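PDB 2Q0X: paraflagellar rod component from Trypanosoma brucei, which is of unknown function but adopts the alpha/beta-hydrolase fold and belongs to the DUF1749 family. Local coordinates for residues A[96-99]-A[100-104]; A[120-123]-A[124-128]; A[245-248]-A[249-253]. All blocks are in the same frame, centred on the assembly; numbering follows the deposited sequence.

Contact 1 of 3, residues A[96-99]-A[100-104]; sequences DLIG and ILLRD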
loop_
_atom_site.group_PDB
_atom_site.type_symbol
_atom_site.label_atom_id
_atom_site.label_comp_id
_atom_site.label_asym_id
_atom_site.label_seq_id
_atom_site.Cartn_x
_atom_site.Cartn_y
_atom_site.Cartn_z
ATOM N N ASP A 96 10.188 -6.384 13.702
ATOM C CA ASP A 96 11.391 -6.312 12.873
ATOM C C ASP A 96 11.747 -4.862 12.501
ATOM O O ASP A 96 12.916 -4.488 12.468
ATOM C CB ASP A 96 11.219 -7.148 11.585
ATOM C CG ASP A 96 10.996 -8.653 11.863
ATOM O OD1 ASP A 96 11.339 -9.118 12.983
ATOM O OD2 ASP A 96 10.485 -9.374 10.955
ATOM N N LEU A 97 10.750 -4.039 12.204
ATOM C CA LEU A 97 11.012 -2.623 11.924
ATOM C C LEU A 97 11.504 -1.904 13.190
ATOM O O LEU A 97 12.468 -1.143 13.139
ATOM C CB LEU A 97 9.766 -1.933 11.350
ATOM C CG LEU A 97 9.891 -0.424 11.135
ATOM C CD1 LEU A 97 11.164 -0.096 10.298
ATOM C CD2 LEU A 97 8.591 0.204 10.557
ATOM N N ILE A 98 10.852 -2.160 14.319
ATOM C CA ILE A 98 11.303 -1.602 15.592
ATOM C C ILE A 98 12.787 -1.917 15.836
ATOM O O ILE A 98 13.568 -1.024 16.157
ATOM C CB ILE A 98 10.434 -2.062 16.773
ATOM C CG1 ILE A 98 9.010 -1.506 16.626
ATOM C CG2 ILE A 98 11.041 -1.610 18.122
ATOM C CD1 ILE A 98 8.001 -2.076 17.670
ATOM N N GLY A 99 13.172 -3.182 15.668
ATOM C CA GLY A 99 14.559 -3.573 15.719
ATOM C C GLY A 99 15.492 -2.792 14.805
ATOM O O GLY A 99 16.590 -2.372 15.221
ATOM N N ILE A 100 15.080 -2.620 13.553
ATOM C CA ILE A 100 15.831 -1.818 12.588
ATOM C C ILE A 100 15.980 -0.369 13.063
ATOM O O ILE A 100 17.063 0.198 13.048
ATOM C CB ILE A 100 15.141 -1.842 11.210
ATOM C CG1 ILE A 100 15.372 -3.193 10.530
ATOM C CG2 ILE A 100 15.600 -0.648 10.317
ATOM C CD1 ILE A 100 14.300 -3.494 9.450
ATOM N N LEU A 101 14.891 0.231 13.501
ATOM C CA LEU A 101 14.942 1.607 13.986
ATOM C C LEU A 101 15.886 1.799 15.185
ATOM O O LEU A 101 16.632 2.790 15.273
ATOM C CB LEU A 101 13.542 2.066 14.378
ATOM C CG LEU A 101 12.565 2.294 13.222
ATOM C CD1 LEU A 101 11.166 2.501 13.739
ATOM C CD2 LEU A 101 13.026 3.501 12.360
ATOM N N LEU A 102 15.825 0.852 16.118
ATOM C CA LEU A 102 16.655 0.913 17.312
ATOM C C LEU A 102 18.116 0.792 16.938
ATOM O O LEU A 102 18.914 1.650 17.300
ATOM C CB LEU A 102 16.265 -0.167 18.319
ATOM C CG LEU A 102 14.868 -0.059 18.936
ATOM C CD1 LEU A 102 14.592 -1.256 19.860
ATOM C CD2 LEU A 102 14.685 1.256 19.674
ATOM N N ARG A 103 18.489 -0.242 16.197
ATOM C CA ARG A 103 19.926 -0.425 15.946
ATOM C C ARG A 103 20.454 0.441 14.806
ATOM O O ARG A 103 21.583 0.934 14.890
ATOM C CB ARG A 103 20.365 -1.895 15.801
ATOM C CG ARG A 103 19.333 -2.875 15.317
ATOM C CD ARG A 103 19.912 -4.247 15.036
ATOM N NE ARG A 103 21.009 -4.183 14.061
ATOM C CZ ARG A 103 20.885 -4.041 12.738
ATOM N NH1 ARG A 103 19.692 -3.948 12.147
ATOM N NH2 ARG A 103 21.983 -3.999 11.994
ATOM N N ASP A 104 19.652 0.660 13.767
ATOM C CA ASP A 104 20.168 1.326 12.566
ATOM C C ASP A 104 19.907 2.829 12.488
ATOM O O ASP A 104 20.623 3.523 11.777
ATOM C CB ASP A 104 19.701 0.607 11.301
ATOM C CG ASP A 104 20.207 -0.823 11.229
ATOM O OD1 ASP A 104 21.305 -1.096 11.756
ATOM O OD2 ASP A 104 19.520 -1.682 10.644
#
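Ile-100 opens the last turns of helix 87-104 by donating its backbone N-H to Asp-96 O, N to O 3.1 Å, with the donor tilted 27° from the carbonyl plane. Its side chain lies back along the same carbonyl: CG1 is anti to the carbonyl carbon of Ile-100 (chi1 -75°), and CD1 comes to 3.5 Å from Asp-96 O. CB of Ile-100 is also in loose apolar contact with CD1 of Leu-97, and beyond the segment its side chain reaches Tyr-20 of strand 13-21. Leu-101 makes the straighter backbone bond, from its N to Leu-97 O at 2.8 Å and 168° at the hydrogen. The side chains of these two leucines cross at a slant, the branch carbon CG of Leu-101 meeting the methyl CD1 of Leu-97 at 4.0 Å. Both are buried, because this face of the helix lies on the mixed beta-sheet at the centre of the alpha/beta-hydrolase fold: Leu-97 packs on Phe-18, Tyr-20 and Leu-42, and Leu-101 on Cys-40. Leu-102 is bonded from N to Ile-98 O at 2.9 Å, and the two side chains run side by side in the same direction. Contact is made by the Ile-98 branch methyl CG2, which meets CD1 of Leu-102 at 4.0 Å; both residues also touch His-131 in a loop. The bond from Arg-103 N to Gly-99 O completes the i to i+4 pattern, though the place of that oxygen is less certain. Within 100-104, NH1 of Arg-103 forms a salt bridge of 2.7 Å with OD2 of Asp-104, but the path of the arginine chain leading to it is doubtful.

Contact 2 of 3, residues A[120-123]-A[124-128]; sequences QLVF and ELLEN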
loop_
_atom_site.group_PDB
_atom_site.type_symbol
_atom_site.label_atom_id
_atom_site.label_comp_id
_atom_site.label_asym_id
_atom_site.label_seq_id
_atom_site.Cartn_x
_atom_site.Cartn_y
_atom_site.Cartn_z
ATOM N N GLN A 120 -4.839 -3.841 16.861
ATOM C CA GLN A 120 -4.711 -5.291 16.986
ATOM C C GLN A 120 -3.255 -5.733 17.035
ATOM O O GLN A 120 -2.894 -6.692 17.747
ATOM C CB GLN A 120 -5.346 -5.973 15.785
ATOM C CG GLN A 120 -5.476 -7.501 15.931
ATOM C CD GLN A 120 -6.204 -8.152 14.802
ATOM O OE1 GLN A 120 -6.188 -7.661 13.677
ATOM N NE2 GLN A 120 -6.833 -9.303 15.081
ATOM N N LEU A 121 -2.433 -5.079 16.215
ATOM C CA LEU A 121 -1.027 -5.402 16.133
ATOM C C LEU A 121 -0.284 -4.962 17.387
ATOM O O LEU A 121 0.652 -5.617 17.807
ATOM C CB LEU A 121 -0.403 -4.768 14.887
ATOM C CG LEU A 121 -1.092 -5.071 13.544
ATOM C CD1 LEU A 121 -0.171 -4.658 12.398
ATOM C CD2 LEU A 121 -1.502 -6.534 13.422
ATOM N N VAL A 122 -0.701 -3.850 17.984
ATOM C CA VAL A 122 -0.002 -3.315 19.124
ATOM C C VAL A 122 -0.140 -4.245 20.331
ATOM O O VAL A 122 0.845 -4.461 21.029
ATOM C CB VAL A 122 -0.440 -1.863 19.444
ATOM C CG1 VAL A 122 0.110 -1.390 20.810
ATOM C CG2 VAL A 122 0.015 -0.923 18.329
ATOM N N PHE A 123 -1.333 -4.813 20.560
ATOM C CA PHE A 123 -1.537 -5.689 21.713
ATOM C C PHE A 123 -0.700 -6.954 21.581
ATOM O O PHE A 123 -0.065 -7.396 22.550
ATOM C CB PHE A 123 -3.020 -6.027 21.938
ATOM C CG PHE A 123 -3.834 -4.862 22.454
ATOM C CD1 PHE A 123 -3.648 -4.392 23.746
ATOM C CD2 PHE A 123 -4.768 -4.219 21.636
ATOM C CE1 PHE A 123 -4.384 -3.322 24.228
ATOM C CE2 PHE A 123 -5.506 -3.148 22.115
ATOM C CZ PHE A 123 -5.318 -2.701 23.411
ATOM N N GLU A 124 -0.683 -7.501 20.365
ATOM C CA GLU A 124 0.151 -8.644 20.004
ATOM C C GLU A 124 1.647 -8.342 20.141
ATOM O O GLU A 124 2.406 -9.143 20.706
ATOM C CB GLU A 124 -0.187 -9.062 18.573
ATOM C CG GLU A 124 0.478 -10.313 18.101
ATOM C CD GLU A 124 0.098 -11.537 18.905
ATOM O OE1 GLU A 124 -1.057 -11.613 19.417
ATOM O OE2 GLU A 124 0.969 -12.428 19.010
ATOM N N LEU A 125 2.060 -7.179 19.643
ATOM C CA LEU A 125 3.436 -6.702 19.793
ATOM C C LEU A 125 3.847 -6.632 21.250
ATOM O O LEU A 125 4.846 -7.202 21.624
ATOM C CB LEU A 125 3.640 -5.305 19.173
ATOM C CG LEU A 125 4.257 -5.225 17.772
ATOM C CD1 LEU A 125 4.329 -3.770 17.269
ATOM C CD2 LEU A 125 5.609 -5.838 17.784
ATOM N N LEU A 126 3.075 -5.900 22.043
ATOM C CA LEU A 126 3.390 -5.634 23.447
ATOM C C LEU A 126 3.526 -6.889 24.325
ATOM O O LEU A 126 4.262 -6.869 25.303
ATOM C CB LEU A 126 2.367 -4.667 24.055
ATOM C CG LEU A 126 2.731 -3.184 23.900
ATOM C CD1 LEU A 126 3.116 -2.841 22.504
ATOM C CD2 LEU A 126 1.581 -2.330 24.300
ATOM N N GLU A 127 2.847 -7.976 23.965
ATOM C CA GLU A 127 3.001 -9.223 24.676
ATOM C C GLU A 127 4.178 -10.065 24.175
ATOM O O GLU A 127 4.742 -10.821 24.953
ATOM C CB GLU A 127 1.693 -10.028 24.708
ATOM C CG GLU A 127 1.220 -10.653 23.395
ATOM C CD GLU A 127 0.060 -11.660 23.599
ATOM O OE1 GLU A 127 0.000 -12.695 22.859
ATOM O OE2 GLU A 127 -0.788 -11.411 24.504
ATOM N N ASN A 128 4.575 -9.912 22.910
ATOM C CA ASN A 128 5.605 -10.770 22.305
ATOM C C ASN A 128 6.861 -10.066 21.748
ATOM O O ASN A 128 7.739 -10.739 21.202
ATOM C CB ASN A 128 4.977 -11.598 21.169
ATOM C CG ASN A 128 3.987 -12.645 21.675
ATOM O OD1 ASN A 128 4.294 -13.437 22.570
ATOM N ND2 ASN A 128 2.786 -12.644 21.101
#
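Leu-121 takes up the backbone N-H of Leu-125 through its carbonyl O at 2.8 Å, while CB of Leu-125 rests 3.3 Å from that same Leu-121 O. Val-122 carries the side-chain part of this helical contact. Its CG1, anti to the backbone N (chi1 169°), extends along the helix toward Leu-126 and fits against both of that residue's methyls, 3.7 Å from CD1 and 3.9 Å from CD2. The two side chains lie alongside one another and point the same way, and on the backbone Leu-126 N bonds to Val-122 O at 2.8 Å with an angle of 168° at the hydrogen. Phe-123 accepts a longer, more bent bond, Glu-127 N to Phe-123 O at 3.3 Å and 143°. The Asn-128 amide lies between two carboxylates, ND2 bonding weakly to Glu-124 OE2 and Glu-127 OE1; Glu-124 OE1 also has a weak bond to His-87 of helix 87-104. Helix 119-128 is the crossover of a beta-alpha-beta unit: Val-122 and Leu-126 press on Val-138 of strand 135-143, Leu-125 and Leu-126 on Leu-112 of strand 110-115, and Leu-125 also packs against Val-94 of helix 87-104.

Contact 3 of 3, residues A[245-248]-A[249-253]; sequences GTVL and EGVRD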
loop_
_atom_site.group_PDB
_atom_site.type_symbol
_atom_site.label_atom_id
_atom_site.label_comp_id
_atom_site.label_asym_id
_atom_site.label_seq_id
_atom_site.Cartn_x
_atom_site.Cartn_y
_atom_site.Cartn_z
ATOM N N GLY A 245 -17.553 6.434 32.972
ATOM C CA GLY A 245 -16.962 6.109 34.263
ATOM C C GLY A 245 -16.496 4.668 34.392
ATOM O O GLY A 245 -15.426 4.417 34.931
ATOM N N THR A 246 -17.310 3.729 33.912
ATOM C CA THR A 246 -16.975 2.298 33.967
ATOM C C THR A 246 -15.790 1.982 33.063
ATOM O O THR A 246 -14.952 1.131 33.403
ATOM C CB THR A 246 -18.174 1.405 33.541
ATOM O OG1 THR A 246 -19.274 1.612 34.435
ATOM C CG2 THR A 246 -17.806 -0.064 33.556
ATOM N N VAL A 247 -15.730 2.646 31.907
ATOM C CA VAL A 247 -14.604 2.491 30.994
ATOM C C VAL A 247 -13.314 3.051 31.617
ATOM O O VAL A 247 -12.266 2.396 31.582
ATOM C CB VAL A 247 -14.890 3.130 29.609
ATOM C CG1 VAL A 247 -13.626 3.208 28.782
ATOM C CG2 VAL A 247 -16.018 2.343 28.862
ATOM N N LEU A 248 -13.397 4.242 32.203
ATOM C CA LEU A 248 -12.247 4.842 32.885
ATOM C C LEU A 248 -11.753 3.941 34.040
ATOM O O LEU A 248 -10.559 3.679 34.183
ATOM C CB LEU A 248 -12.608 6.234 33.413
ATOM C CG LEU A 248 -11.471 7.039 34.052
ATOM C CD1 LEU A 248 -10.308 7.220 33.083
ATOM C CD2 LEU A 248 -11.995 8.403 34.558
ATOM N N GLU A 249 -12.696 3.464 34.845
ATOM C CA GLU A 249 -12.402 2.538 35.927
ATOM C C GLU A 249 -11.755 1.227 35.460
ATOM O O GLU A 249 -10.780 0.755 36.067
ATOM C CB GLU A 249 -13.687 2.240 36.705
ATOM C CG GLU A 249 -13.472 1.356 37.903
ATOM C CD GLU A 249 -14.747 1.051 38.637
ATOM O OE1 GLU A 249 -15.597 1.960 38.777
ATOM O OE2 GLU A 249 -14.876 -0.100 39.103
ATOM N N GLY A 250 -12.294 0.635 34.397
ATOM C CA GLY A 250 -11.769 -0.618 33.861
ATOM C C GLY A 250 -10.362 -0.498 33.325
ATOM O O GLY A 250 -9.515 -1.371 33.555
ATOM N N VAL A 251 -10.096 0.582 32.605
ATOM C CA VAL A 251 -8.784 0.810 32.054
ATOM C C VAL A 251 -7.765 1.088 33.164
ATOM O O VAL A 251 -6.693 0.501 33.156
ATOM C CB VAL A 251 -8.797 1.934 30.943
ATOM C CG1 VAL A 251 -7.384 2.245 30.500
ATOM C CG2 VAL A 251 -9.671 1.506 29.721
ATOM N N ARG A 252 -8.102 1.937 34.130
ATOM C CA ARG A 252 -7.192 2.248 35.244
ATOM C C ARG A 252 -6.835 1.071 36.137
ATOM O O ARG A 252 -5.701 0.976 36.653
ATOM C CB ARG A 252 -7.793 3.314 36.139
ATOM C CG ARG A 252 -7.815 4.684 35.520
ATOM C CD ARG A 252 -8.394 5.660 36.524
ATOM N NE ARG A 252 -8.343 7.052 36.075
ATOM C CZ ARG A 252 -8.928 8.068 36.709
ATOM N NH1 ARG A 252 -9.628 7.861 37.825
ATOM N NH2 ARG A 252 -8.822 9.301 36.221
ATOM N N ASP A 253 -7.818 0.196 36.354
ATOM C CA ASP A 253 -7.650 -0.929 37.261
ATOM C C ASP A 253 -6.992 -2.146 36.616
ATOM O O ASP A 253 -6.525 -3.048 37.327
ATOM C CB ASP A 253 -9.008 -1.336 37.836
ATOM C CG ASP A 253 -9.554 -0.327 38.826
ATOM O OD1 ASP A 253 -8.924 0.725 39.035
ATOM O OD2 ASP A 253 -10.634 -0.586 39.385
#
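Leu-248 and Arg-252, one turn apart on helix 241-254, meet with their side chains crossing at a slant, the aliphatic branch of the leucine laid against the flat end of the arginine. The Leu-248 methyl CD2 sits 3.7 Å above the guanidinium plane of Arg-252, over its centre, while the other methyl, CD1, lies 3.6 Å from Arg-252 NE. This is apolar packing on the face of a charged group, and the N-H groups point outward in the guanidinium plane, across the direction of the leucine contact. Two torsions bring the groups together. In Leu-248 CG stands anti to the backbone N (chi1 -175°), which swings the branch toward the following turn; in Arg-252 CG lies beside the backbone N (chi1 -72°) and the chain runs extended from CG to NE, which carries the guanidinium alongside the Leu-248 methyls. CG of Arg-252 also passes 3.2 Å from Leu-248 O, the carbonyl that accepts the Arg-252 backbone N-H at 3.0 Å.

Glu-249 also has much of its surface buried here, and it is held mainly through its backbone. Its N bonds to Gly-245 O at 2.9 Å, and its CB lies 3.3 Å from that oxygen, while the extended carboxylate arm leads out from the exposed side of the helix. On the buried side Val-247 and Val-251 stand in successive turns, with CG1 of the first 4.4 Å from CG2 of the second. Helix 241-254 links strands 227-232 and 260-264 in a beta-alpha-beta unit: Leu-248 and Val-251 pack on Val-262 of strand 260-264, outermost in the sheet of this chain, while Val-247 contacts Trp-205 and Cys-208, and Val-251 contacts Val-204, all on helix 200-209.

In the fold
Each contact joins consecutive turns of one helix, and the three helices come in the order of the contacts along the chain, all within the alpha/beta-hydrolase domain. Contacts 1 and 2 have centres about 16 Å apart and meet directly: Ile-98 CD1 of helix 87-104 packs on Leu-125 CD1 of helix 119-128 at 4.1 Å, joining neighbouring helices beside the central sheet. Contact 3 stands apart, its centre about 21 Å from that of contact 2, with nearest atoms about 9 Å apart, and about 34 Å from that of contact 1. Contact 2 is the most buried, with its centre about 10 Å from the chain centre, against about 19 Å for each of the others.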